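PDB 4NNZ: probable zinc protease from Pseudomonas aeruginosa, which probably acts as one subunit of a heterodimeric, zinc-dependent metallopeptidase of the M16 family. Local coordinates for residues D23-V28 / E363-A368; E292-A297 / E326-G331. All coordinates share one frame; numbering follows the deposited sequence.

Interaction 1: residues D23-V28 / E363-A368; sequences DHRAPV and EKDSIA
R25 reaches across to D365 with NH2, which donates to OD2 at 3.3 Å in a long, bent salt-bridge hydrogen bond (142° at the hydrogen). The guanidinium and carboxylate planes stand 88° apart, and NH2 meets OD2 from above the carboxylate plane; R25 NH2 to D365 OD2 is the one hydrogen bond between the two groups. The guanidinium is steadied from its own side by D23. CG of D23 is anti to the backbone N (chi1 179°), and OD1 accepts twice: from R25 N at 3.1 Å, nearly along the C-O axis, and from R25 NE at 3.0 Å through the syn lone pair. R25 NH1 also faces D23 OD2, but the modelled separation is too short to be trusted in detail. R25 thus lies between two carboxylates, whose mutual repulsion it would be expected to offset. I367 packs beside these charges: its CG2 touches D23 OD2 at 3.6 Å, and the apolar contact is I367 CD1 to V28 CG2 at 4.0 Å. S366, just before I367, occupies the N-cap position of helix 367-379. Beyond the contact, backbone hydrogen bonds of D23 with G196 and of V28 with D197 tie the loop's ends to the end of strand 190-196 and the residue after it. The arrangement is an Asx turn, D23 OD1 accepting from R25 N, whose salt-bridge network extends to D365 and joins a surface loop of the six-stranded mixed sheet to the junction of helices 346-364 and 367-379.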
ATOM      1  N   ASP A  23     -24.523  15.589  31.534  1.00 55.85           N
ATOM      2  CA  ASP A  23     -25.919  15.347  31.275  1.00 62.15           C
ATOM      3  C   ASP A  23     -26.467  14.606  32.473  1.00 63.05           C
ATOM      4  O   ASP A  23     -26.137  13.478  32.685  1.00 62.12           O
ATOM      5  CB  ASP A  23     -26.038  14.523  30.007  1.00 64.36           C
ATOM      6  CG  ASP A  23     -27.443  14.183  29.653  1.00 71.16           C
ATOM      7  OD1 ASP A  23     -28.298  14.199  30.528  1.00 69.16           O
ATOM      8  OD2 ASP A  23     -27.706  13.879  28.487  1.00 68.00           O
ATOM      9  N   HIS A  24     -27.315  15.240  33.257  1.00 72.69           N
ATOM     10  CA  HIS A  24     -27.767  14.672  34.519  1.00 71.65           C
ATOM     11  C   HIS A  24     -29.133  14.003  34.464  1.00 67.45           C
ATOM     12  O   HIS A  24     -29.727  13.724  35.468  1.00 63.60           O
ATOM     13  CB  HIS A  24     -27.697  15.696  35.643  1.00 67.50           C
ATOM     14  CG  HIS A  24     -26.544  16.629  35.533  1.00 67.20           C
ATOM     15  ND1 HIS A  24     -25.350  16.407  36.168  1.00 71.63           N
ATOM     16  CD2 HIS A  24     -26.401  17.790  34.864  1.00 67.60           C
ATOM     17  CE1 HIS A  24     -24.517  17.390  35.897  1.00 71.24           C
ATOM     18  NE2 HIS A  24     -25.131  18.245  35.106  1.00 69.59           N
ATOM     19  N   ARG A  25     -29.587  13.706  33.266  1.00 69.10           N
ATOM     20  CA  ARG A  25     -30.887  13.133  33.030  1.00 70.05           C
ATOM     21  C   ARG A  25     -31.051  11.780  33.652  1.00 69.35           C
ATOM     22  O   ARG A  25     -32.135  11.379  33.988  1.00 61.70           O
ATOM     23  CB  ARG A  25     -31.168  13.087  31.544  1.00 77.13           C
ATOM     24  CG  ARG A  25     -31.839  14.350  31.056  1.00 80.24           C
ATOM     25  CD  ARG A  25     -32.036  14.330  29.569  1.00 87.79           C
ATOM     26  NE  ARG A  25     -30.795  14.028  28.901  1.00 95.01           N
ATOM     27  CZ  ARG A  25     -30.706  13.235  27.854  1.00 95.02           C
ATOM     28  NH1 ARG A  25     -29.533  12.999  27.308  1.00 92.09           N
ATOM     29  NH2 ARG A  25     -31.797  12.684  27.366  1.00 90.72           N
ATOM     30  N   ALA A  26     -29.952  11.082  33.802  1.00 73.34           N
ATOM     31  CA  ALA A  26     -29.966   9.805  34.435  1.00 67.81           C
ATOM     32  C   ALA A  26     -28.656   9.668  35.146  1.00 72.17           C
ATOM     33  O   ALA A  26     -27.697  10.323  34.780  1.00 72.55           O
ATOM     34  CB  ALA A  26     -30.116   8.739  33.399  1.00 69.06           C
ATOM     35  N   PRO A  27     -28.574   8.818  36.147  1.00 69.97           N
ATOM     36  CA  PRO A  27     -27.324   8.648  36.878  1.00 72.24           C
ATOM     37  C   PRO A  27     -26.360   7.646  36.245  1.00 69.05           C
ATOM     38  O   PRO A  27     -25.987   6.668  36.847  1.00 66.49           O
ATOM     39  CB  PRO A  27     -27.815   8.119  38.200  1.00 72.44           C
ATOM     40  CG  PRO A  27     -28.916   7.244  37.783  1.00 75.28           C
ATOM     41  CD  PRO A  27     -29.643   8.023  36.741  1.00 69.05           C
ATOM     42  N   VAL A  28     -25.940   7.913  35.019  1.00 72.04           N
ATOM     43  CA  VAL A  28     -25.001   7.056  34.317  1.00 62.84           C
ATOM     44  C   VAL A  28     -23.959   7.892  33.647  1.00 59.60           C
ATOM     45  O   VAL A  28     -24.218   9.002  33.267  1.00 55.48           O
ATOM     46  CB  VAL A  28     -25.695   6.284  33.215  1.00 59.88           C
ATOM     47  CG1 VAL A  28     -26.480   5.151  33.793  1.00 60.80           C
ATOM     48  CG2 VAL A  28     -26.622   7.191  32.462  1.00 56.98           C
ATOM     49  N   GLU A 363     -29.642  10.763  17.153  1.00 70.52           N
ATOM     50  CA  GLU A 363     -28.501  10.237  17.851  1.00 74.21           C
ATOM     51  C   GLU A 363     -28.051  11.135  18.919  1.00 81.95           C
ATOM     52  O   GLU A 363     -27.316  10.707  19.762  1.00 97.49           O
ATOM     53  CB  GLU A 363     -27.336  10.043  16.933  1.00 76.31           C
ATOM     54  CG  GLU A 363     -27.378   8.755  16.184  1.00 81.00           C
ATOM     55  CD  GLU A 363     -28.729   8.486  15.596  1.00 89.34           C
ATOM     56  OE1 GLU A 363     -29.542   9.425  15.502  1.00 88.35           O
ATOM     57  OE2 GLU A 363     -28.959   7.319  15.222  1.00 82.89           O
ATOM     58  N   LYS A 364     -28.442  12.393  18.858  1.00 82.33           N
ATOM     59  CA  LYS A 364     -27.791  13.372  19.678  1.00 86.47           C
ATOM     60  C   LYS A 364     -28.017  12.910  21.054  1.00 86.82           C
ATOM     61  O   LYS A 364     -27.109  12.795  21.834  1.00101.37           O
ATOM     62  CB  LYS A 364     -28.484  14.721  19.519  1.00 91.29           C
ATOM     63  CG  LYS A 364     -28.278  15.717  20.653  0.99 91.03           C
ATOM     64  CD  LYS A 364     -27.842  17.074  20.128  0.61 89.86           C
ATOM     65  CE  LYS A 364     -26.565  17.559  20.803  0.30 90.89           C
ATOM     66  NZ  LYS A 364     -26.737  17.735  22.267  1.00 93.11           N
ATOM     67  N   ASP A 365     -29.268  12.656  21.343  1.00 75.82           N
ATOM     68  CA  ASP A 365     -29.664  12.157  22.616  1.00 61.32           C
ATOM     69  C   ASP A 365     -28.976  10.838  22.570  1.00 59.17           C
ATOM     70  O   ASP A 365     -28.728  10.346  21.500  1.00 69.90           O
ATOM     71  CB  ASP A 365     -31.168  12.024  22.627  1.00 40.00           C
ATOM     72  CG  ASP A 365     -31.671  11.311  23.814  1.00 40.00           C
ATOM     73  OD1 ASP A 365     -31.057  10.324  24.218  1.00 40.00           O
ATOM     74  OD2 ASP A 365     -32.691  11.734  24.359  1.00 40.00           O
ATOM     75  N   SER A 366     -28.608  10.336  23.729  1.00 56.29           N
ATOM     76  CA  SER A 366     -27.737   9.194  23.891  1.00 53.16           C
ATOM     77  C   SER A 366     -26.359   9.691  24.183  1.00 50.99           C
ATOM     78  O   SER A 366     -25.663  10.143  23.331  1.00 49.58           O
ATOM     79  CB  SER A 366     -27.704   8.310  22.682  1.00 51.98           C
ATOM     80  OG  SER A 366     -26.969   7.158  22.972  1.00 50.99           O
ATOM     81  N   ILE A 367     -25.985   9.595  25.429  1.00 52.77           N
ATOM     82  CA  ILE A 367     -24.729  10.078  25.865  1.00 54.16           C
ATOM     83  C   ILE A 367     -23.602   9.321  25.180  1.00 51.75           C
ATOM     84  O   ILE A 367     -22.559   9.858  24.967  1.00 47.76           O
ATOM     85  CB  ILE A 367     -24.636  10.068  27.392  1.00 51.89           C
ATOM     86  CG1 ILE A 367     -24.879   8.685  27.928  1.00 53.42           C
ATOM     87  CG2 ILE A 367     -25.660  11.001  27.963  1.00 50.38           C
ATOM     88  CD1 ILE A 367     -24.525   8.545  29.373  1.00 55.95           C
ATOM     89  N   ALA A 368     -23.835   8.063  24.854  1.00 49.46           N
ATOM     90  CA  ALA A 368     -22.855   7.279  24.148  1.00 53.70           C
ATOM     91  C   ALA A 368     -22.545   7.783  22.763  1.00 51.26           C
ATOM     92  O   ALA A 368     -21.425   7.789  22.363  1.00 53.29           O
ATOM     93  CB  ALA A 368     -23.277   5.839  24.091  1.00 54.34           C
TER

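Interaction 2: residues E292-A297 / E326-G331; sequences ELVAGA and EQVEAG
Around the five-stranded sheet of this M16-family chain, a β-hairpin is followed, after a short loop, by a helix that packs on the sheet, and L293 and V294, where the chain leads into strand 294-301, outermost in that sheet, meet V328 and its neighbours on that helix, 325-341. The contact is apolar, with no hydrogen bond between the two segments. V294 and V328 touch through their CG1 methyls at 4.1 Å, the side chains crossing at about a right angle; V328 also touches A315, P317 and L247, the helix lying against strands 309-317 and 246-253. L293 brings the larger surface. Its CG lies anti to the backbone N (chi1 -166°), and beyond it the two methyls spread over the helix backbone. L293 CD1 reaches Q327 CB at 4.0 Å, where the Q327 side chain leaves the helix; its OE1 is hydrogen-bonded to T324 N. L287 of helix 282-288 touches both L293 and V294, enclosing them further. L293 CD2 settles where G331 bears no side chain, 3.6 Å from G331 CA and likewise 3.6 Å from Q327 O, the carbonyl that already accepts the helical bond from G331 N.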
ATOM      1  N   GLU A 292     -36.683  -0.914 -13.107  1.00 61.72           N
ATOM      2  CA  GLU A 292     -36.449  -2.257 -12.649  1.00 62.96           C
ATOM      3  C   GLU A 292     -35.059  -2.721 -12.921  1.00 56.86           C
ATOM      4  O   GLU A 292     -34.813  -3.891 -13.004  1.00 60.26           O
ATOM      5  CB  GLU A 292     -37.410  -3.210 -13.315  1.00 77.32           C
ATOM      6  CG  GLU A 292     -38.730  -2.607 -13.735  1.00 86.21           C
ATOM      7  CD  GLU A 292     -39.404  -3.417 -14.815  1.00 95.98           C
ATOM      8  OE1 GLU A 292     -38.735  -4.268 -15.429  1.00 93.53           O
ATOM      9  OE2 GLU A 292     -40.603  -3.207 -15.050  1.00 93.45           O
ATOM     10  N   LEU A 293     -34.136  -1.800 -13.042  1.00 53.73           N
ATOM     11  CA  LEU A 293     -32.755  -2.147 -13.273  1.00 52.65           C
ATOM     12  C   LEU A 293     -32.061  -2.907 -12.143  1.00 47.03           C
ATOM     13  O   LEU A 293     -31.339  -3.830 -12.372  1.00 46.62           O
ATOM     14  CB  LEU A 293     -32.011  -0.879 -13.609  1.00 52.44           C
ATOM     15  CG  LEU A 293     -30.640  -1.016 -14.208  1.00 52.71           C
ATOM     16  CD1 LEU A 293     -30.714  -1.895 -15.418  1.00 56.51           C
ATOM     17  CD2 LEU A 293     -30.191   0.357 -14.597  1.00 52.60           C
ATOM     18  N   VAL A 294     -32.285  -2.493 -10.922  1.00 46.26           N
ATOM     19  CA  VAL A 294     -31.590  -3.053  -9.809  1.00 47.58           C
ATOM     20  C   VAL A 294     -32.572  -3.673  -8.855  1.00 50.34           C
ATOM     21  O   VAL A 294     -33.690  -3.273  -8.804  1.00 60.54           O
ATOM     22  CB  VAL A 294     -30.819  -1.965  -9.082  1.00 46.51           C
ATOM     23  CG1 VAL A 294     -29.926  -1.254 -10.051  1.00 49.28           C
ATOM     24  CG2 VAL A 294     -31.764  -0.959  -8.498  1.00 50.07           C
ATOM     25  N   ALA A 295     -32.163  -4.716  -8.173  1.00 52.75           N
ATOM     26  CA  ALA A 295     -32.848  -5.221  -7.006  1.00 55.84           C
ATOM     27  C   ALA A 295     -32.773  -4.313  -5.799  1.00 59.07           C
ATOM     28  O   ALA A 295     -33.718  -4.167  -5.063  1.00 56.08           O
ATOM     29  CB  ALA A 295     -32.305  -6.582  -6.653  1.00 59.51           C
ATOM     30  N   GLY A 296     -31.590  -3.779  -5.556  1.00 62.55           N
ATOM     31  CA  GLY A 296     -31.358  -2.822  -4.504  1.00 57.34           C
ATOM     32  C   GLY A 296     -30.149  -2.010  -4.851  1.00 50.01           C
ATOM     33  O   GLY A 296     -29.381  -2.413  -5.652  1.00 53.01           O
ATOM     34  N   ALA A 297     -30.023  -0.839  -4.281  1.00 45.65           N
ATOM     35  CA  ALA A 297     -28.884  -0.009  -4.511  1.00 43.16           C
ATOM     36  C   ALA A 297     -28.642   0.886  -3.321  1.00 43.35           C
ATOM     37  O   ALA A 297     -29.556   1.403  -2.752  1.00 48.57           O
ATOM     38  CB  ALA A 297     -29.087   0.799  -5.767  1.00 40.88           C
ATOM     39  N   GLU A 326     -23.424  -4.901 -16.501  1.00 44.16           N
ATOM     40  CA  GLU A 326     -23.109  -3.856 -17.434  1.00 46.70           C
ATOM     41  C   GLU A 326     -24.225  -2.855 -17.597  1.00 46.57           C
ATOM     42  O   GLU A 326     -23.983  -1.696 -17.732  1.00 47.46           O
ATOM     43  CB  GLU A 326     -22.702  -4.450 -18.751  1.00 52.58           C
ATOM     44  CG  GLU A 326     -21.349  -5.113 -18.710  1.00 57.63           C
ATOM     45  CD  GLU A 326     -21.374  -6.457 -18.039  1.00 59.12           C
ATOM     46  OE1 GLU A 326     -22.379  -7.148 -18.125  1.00 55.52           O
ATOM     47  OE2 GLU A 326     -20.377  -6.828 -17.437  1.00 59.02           O
ATOM     48  N   GLN A 327     -25.453  -3.325 -17.609  1.00 44.74           N
ATOM     49  CA  GLN A 327     -26.611  -2.476 -17.574  1.00 43.79           C
ATOM     50  C   GLN A 327     -26.765  -1.679 -16.305  1.00 44.51           C
ATOM     51  O   GLN A 327     -27.200  -0.561 -16.341  1.00 39.79           O
ATOM     52  CB  GLN A 327     -27.834  -3.299 -17.817  1.00 45.54           C
ATOM     53  CG  GLN A 327     -27.981  -3.674 -19.261  1.00 52.06           C
ATOM     54  CD  GLN A 327     -28.901  -4.831 -19.489  1.00 51.04           C
ATOM     55  OE1 GLN A 327     -29.138  -5.629 -18.621  1.00 51.82           O
ATOM     56  NE2 GLN A 327     -29.413  -4.921 -20.673  1.00 53.42           N
ATOM     57  N   VAL A 328     -26.426  -2.261 -15.181  1.00 43.85           N
ATOM     58  CA  VAL A 328     -26.555  -1.546 -13.947  1.00 45.60           C
ATOM     59  C   VAL A 328     -25.645  -0.359 -14.001  1.00 44.01           C
ATOM     60  O   VAL A 328     -26.020   0.734 -13.680  1.00 44.20           O
ATOM     61  CB  VAL A 328     -26.172  -2.432 -12.765  1.00 45.36           C
ATOM     62  CG1 VAL A 328     -26.085  -1.641 -11.491  1.00 44.00           C
ATOM     63  CG2 VAL A 328     -27.146  -3.567 -12.609  1.00 45.31           C
ATOM     64  N   GLU A 329     -24.439  -0.592 -14.437  1.00 46.15           N
ATOM     65  CA  GLU A 329     -23.461   0.445 -14.471  1.00 44.04           C
ATOM     66  C   GLU A 329     -23.878   1.563 -15.389  1.00 42.31           C
ATOM     67  O   GLU A 329     -23.665   2.707 -15.107  1.00 41.41           O
ATOM     68  CB  GLU A 329     -22.149  -0.143 -14.905  1.00 42.62           C
ATOM     69  CG  GLU A 329     -21.065   0.869 -15.069  1.00 41.20           C
ATOM     70  CD  GLU A 329     -19.901   0.349 -15.840  1.00 44.97           C
ATOM     71  OE1 GLU A 329     -19.847  -0.834 -16.128  1.00 43.40           O
ATOM     72  OE2 GLU A 329     -19.033   1.137 -16.171  1.00 47.97           O
ATOM     73  N   ALA A 330     -24.484   1.206 -16.497  1.00 40.76           N
ATOM     74  CA  ALA A 330     -25.008   2.169 -17.421  1.00 39.79           C
ATOM     75  C   ALA A 330     -26.091   2.990 -16.803  1.00 40.31           C
ATOM     76  O   ALA A 330     -26.183   4.158 -17.041  1.00 38.75           O
ATOM     77  CB  ALA A 330     -25.531   1.478 -18.638  1.00 39.77           C
ATOM     78  N   GLY A 331     -26.942   2.349 -16.034  1.00 40.74           N
ATOM     79  CA  GLY A 331     -27.956   3.029 -15.285  1.00 40.47           C
ATOM     80  C   GLY A 331     -27.482   3.958 -14.197  1.00 47.53           C
ATOM     81  O   GLY A 331     -28.026   5.005 -14.025  1.00 54.20           O
TER

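From the N terminus, the chain first passes 23-28, the loop between strands 17-22 and 28-35 of the six-stranded sheet. It then completes that sheet with strand 190-196 and enters the five-stranded one, where interaction 2 closes a short loop: from 292-297 through strand 309-317 and back onto helix 325-341. Helix 346-364 follows directly and carries the chain to 363-368, where interaction 1 closes a loop of more than 300 residues. Interaction 2 is therefore nested inside interaction 1. Their centres lie 42 Å apart, and they do not touch. Interaction 2 is local, binding hairpin to helix at the second sheet; interaction 1 joins distant parts of the chain, setting the junction of two later helices against a loop at the first sheet.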